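Local coordinates for hypothetical membrane protein (Corynebacterium glutamicum, PDB 6JS9), which binds heme through its N-terminal domain, the part present here, and probably passes it on within the corynebacterial heme uptake machinery, at residues Ile92-Asn97 with Ile147-Thr152. Numbering follows the deposited sequence.
Sequences IKMVFN and IDLSGT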
ATOM      1  N   ILE A  92       1.756   6.523  -1.735  1.00 30.29           N
ATOM      2  CA  ILE A  92       0.674   5.613  -2.082  1.00 32.23           C
ATOM      3  C   ILE A  92      -0.295   6.331  -3.014  1.00 38.14           C
ATOM      4  O   ILE A  92      -0.684   7.481  -2.765  1.00 29.85           O
ATOM      5  CB  ILE A  92      -0.010   5.118  -0.796  1.00 36.27           C
ATOM      6  CG1 ILE A  92       0.972   4.240  -0.002  1.00 31.81           C
ATOM      7  CG2 ILE A  92      -1.321   4.394  -1.095  1.00 29.57           C
ATOM      8  CD1 ILE A  92       1.125   4.645   1.440  1.00 34.60           C
ATOM      9  N   LYS A  93      -0.662   5.661  -4.112  1.00 38.44           N
ATOM     10  CA  LYS A  93      -1.595   6.171  -5.108  1.00 39.40           C
ATOM     11  C   LYS A  93      -2.604   5.089  -5.448  1.00 36.04           C
ATOM     12  O   LYS A  93      -2.287   3.902  -5.451  1.00 33.57           O
ATOM     13  CB  LYS A  93      -0.880   6.593  -6.404  1.00 36.74           C
ATOM     14  CG  LYS A  93       0.219   7.593  -6.196  1.00 45.12           C
ATOM     15  CD  LYS A  93       1.051   7.780  -7.441  1.00 45.60           C
ATOM     16  CE  LYS A  93       2.338   8.503  -7.065  1.00 51.92           C
ATOM     17  NZ  LYS A  93       3.114   8.985  -8.245  1.00 57.73           N
ATOM     18  N   MET A  94      -3.821   5.498  -5.757  1.00 35.10           N
ATOM     19  CA  MET A  94      -4.817   4.574  -6.278  1.00 34.61           C
ATOM     20  C   MET A  94      -5.216   5.043  -7.669  1.00 36.61           C
ATOM     21  O   MET A  94      -5.639   6.193  -7.841  1.00 30.57           O
ATOM     22  CB  MET A  94      -6.023   4.487  -5.347  1.00 38.95           C
ATOM     23  CG  MET A  94      -6.788   3.206  -5.498  1.00 36.46           C
ATOM     24  SD  MET A  94      -7.787   2.877  -4.042  1.00 42.32           S
ATOM     25  CE  MET A  94      -8.689   1.449  -4.626  1.00 39.98           C
ATOM     26  N   VAL A  95      -5.035   4.173  -8.661  1.00 35.18           N
ATOM     27  CA  VAL A  95      -5.351   4.464 -10.059  1.00 33.78           C
ATOM     28  C   VAL A  95      -6.617   3.691 -10.415  1.00 39.70           C
ATOM     29  O   VAL A  95      -6.621   2.450 -10.392  1.00 30.98           O
ATOM     30  CB  VAL A  95      -4.196   4.086 -11.000  1.00 34.78           C
ATOM     31  CG1 VAL A  95      -4.499   4.539 -12.441  1.00 31.38           C
ATOM     32  CG2 VAL A  95      -2.881   4.685 -10.518  1.00 30.20           C
ATOM     33  N   PHE A  96      -7.687   4.417 -10.755  1.00 31.82           N
ATOM     34  CA  PHE A  96      -9.000   3.816 -10.965  1.00 33.97           C
ATOM     35  C   PHE A  96      -9.290   3.613 -12.448  1.00 33.57           C
ATOM     36  O   PHE A  96      -8.976   4.467 -13.285  1.00 33.58           O
ATOM     37  CB  PHE A  96     -10.109   4.679 -10.362  1.00 33.11           C
ATOM     38  CG  PHE A  96      -9.981   4.899  -8.886  1.00 35.31           C
ATOM     39  CD1 PHE A  96      -9.187   5.925  -8.393  1.00 37.20           C
ATOM     40  CD2 PHE A  96     -10.683   4.109  -7.992  1.00 32.86           C
ATOM     41  CE1 PHE A  96      -9.080   6.148  -7.039  1.00 36.44           C
ATOM     42  CE2 PHE A  96     -10.580   4.324  -6.638  1.00 32.63           C
ATOM     43  CZ  PHE A  96      -9.783   5.350  -6.159  1.00 33.70           C
ATOM     44  N   ASN A  97      -9.925   2.479 -12.760  1.00 33.87           N
ATOM     45  CA  ASN A  97     -10.440   2.176 -14.099  1.00 34.96           C
ATOM     46  C   ASN A  97     -11.778   1.448 -13.899  1.00 46.05           C
ATOM     47  O   ASN A  97     -11.860   0.216 -13.936  1.00 38.05           O
ATOM     48  CB  ASN A  97      -9.429   1.353 -14.900  1.00 34.93           C
ATOM     49  CG  ASN A  97     -10.006   0.779 -16.169  1.00 36.28           C
ATOM     50  OD1 ASN A  97     -11.047   1.224 -16.655  1.00 40.09           O
ATOM     51  ND2 ASN A  97      -9.333  -0.226 -16.714  1.00 39.18           N
ATOM     52  N   ILE A 147     -16.645   7.931  -3.826  1.00 39.56           N
ATOM     53  CA  ILE A 147     -16.113   6.714  -4.424  1.00 38.43           C
ATOM     54  C   ILE A 147     -15.870   5.711  -3.301  1.00 48.89           C
ATOM     55  O   ILE A 147     -15.133   5.997  -2.348  1.00 47.30           O
ATOM     56  CB  ILE A 147     -14.825   6.978  -5.220  1.00 39.54           C
ATOM     57  CG1 ILE A 147     -15.140   7.786  -6.477  1.00 42.72           C
ATOM     58  CG2 ILE A 147     -14.113   5.652  -5.568  1.00 35.93           C
ATOM     59  CD1 ILE A 147     -13.924   8.364  -7.163  1.00 40.49           C
ATOM     60  N   ASP A 148     -16.506   4.548  -3.401  1.00 50.05           N
ATOM     61  CA  ASP A 148     -16.315   3.480  -2.432  1.00 49.22           C
ATOM     62  C   ASP A 148     -15.036   2.722  -2.784  1.00 43.15           C
ATOM     63  O   ASP A 148     -14.912   2.182  -3.891  1.00 38.89           O
ATOM     64  CB  ASP A 148     -17.537   2.564  -2.435  1.00 52.80           C
ATOM     65  CG  ASP A 148     -17.496   1.516  -1.336  1.00 56.31           C
ATOM     66  OD1 ASP A 148     -16.463   1.400  -0.644  1.00 53.57           O
ATOM     67  OD2 ASP A 148     -18.509   0.805  -1.168  1.00 58.66           O
ATOM     68  N   LEU A 149     -14.081   2.701  -1.857  1.00 35.75           N
ATOM     69  CA  LEU A 149     -12.788   2.049  -2.062  1.00 34.30           C
ATOM     70  C   LEU A 149     -12.795   0.572  -1.692  1.00 41.70           C
ATOM     71  O   LEU A 149     -11.743  -0.079  -1.776  1.00 39.02           O
ATOM     72  CB  LEU A 149     -11.700   2.778  -1.262  1.00 33.52           C
ATOM     73  CG  LEU A 149     -11.484   4.259  -1.613  1.00 37.86           C
ATOM     74  CD1 LEU A 149     -10.440   4.903  -0.723  1.00 42.07           C
ATOM     75  CD2 LEU A 149     -11.109   4.449  -3.077  1.00 38.05           C
ATOM     76  N   SER A 150     -13.946   0.025  -1.301  1.00 40.89           N
ATOM     77  CA  SER A 150     -14.020  -1.364  -0.857  1.00 35.70           C
ATOM     78  C   SER A 150     -13.850  -2.334  -2.023  1.00 44.91           C
ATOM     79  O   SER A 150     -14.509  -2.196  -3.065  1.00 45.95           O
ATOM     80  CB  SER A 150     -15.351  -1.616  -0.156  1.00 44.01           C
ATOM     81  OG  SER A 150     -15.511  -0.735   0.940  1.00 54.82           O
ATOM     82  N   GLY A 151     -12.972  -3.319  -1.842  1.00 37.57           N
ATOM     83  CA  GLY A 151     -12.740  -4.332  -2.858  1.00 34.72           C
ATOM     84  C   GLY A 151     -11.682  -5.322  -2.400  1.00 39.69           C
ATOM     85  O   GLY A 151     -11.113  -5.203  -1.310  1.00 36.05           O
ATOM     86  N   THR A 152     -11.437  -6.318  -3.250  1.00 37.71           N
ATOM     87  CA  THR A 152     -10.441  -7.349  -2.997  1.00 37.42           C
ATOM     88  C   THR A 152      -9.177  -7.048  -3.796  1.00 44.64           C
ATOM     89  O   THR A 152      -9.219  -6.352  -4.817  1.00 36.09           O
ATOM     90  CB  THR A 152     -10.977  -8.732  -3.372  1.00 41.35           C
ATOM     91  OG1 THR A 152     -11.400  -8.723  -4.741  1.00 41.98           O
ATOM     92  CG2 THR A 152     -12.149  -9.110  -2.482  1.00 41.05           C
TER
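Extended throughout, with CG opposite the backbone N (chi1 -156°), Met94 reaches toward Leu149, while Leu149, whose CG lies beside its own backbone N (chi1 -60°), swings its end back toward Met94 and Phe96. The two side chains slide past each other in opposite directions, Met94 SD 3.8 Å from Leu149 CD2; the unbranched thioether is long enough to lie alongside. Leu149 CD2 also meets the Phe96 ring at its edge, in the ring plane, 3.5 Å from Phe96 CZ, the flat ring offering its rim to a methyl. Beta-branched Ile147 adds its CG2, 3.9 Å from Phe96 CE2. No hydrogen bond joins the two segments, and Leu136 extends the buried, apolar meeting by touching both Met94 and Phe96. Asp148 and Ser150 point away from this patch. Ser150 OG meets Asp148 OD1 on the syn side, near the carboxylate plane, while Ser150 N comes from above it (2.9 Å), forming an Asx turn where strand 146-155 breaks at Leu149 and Ser150. The nearest CA atoms, of Met94 and Leu149, are 9.4 Å apart, so side chains alone bridge two non-adjacent strands across the hydrophobic interior of a curled antiparallel beta-sheet, away from the heme site.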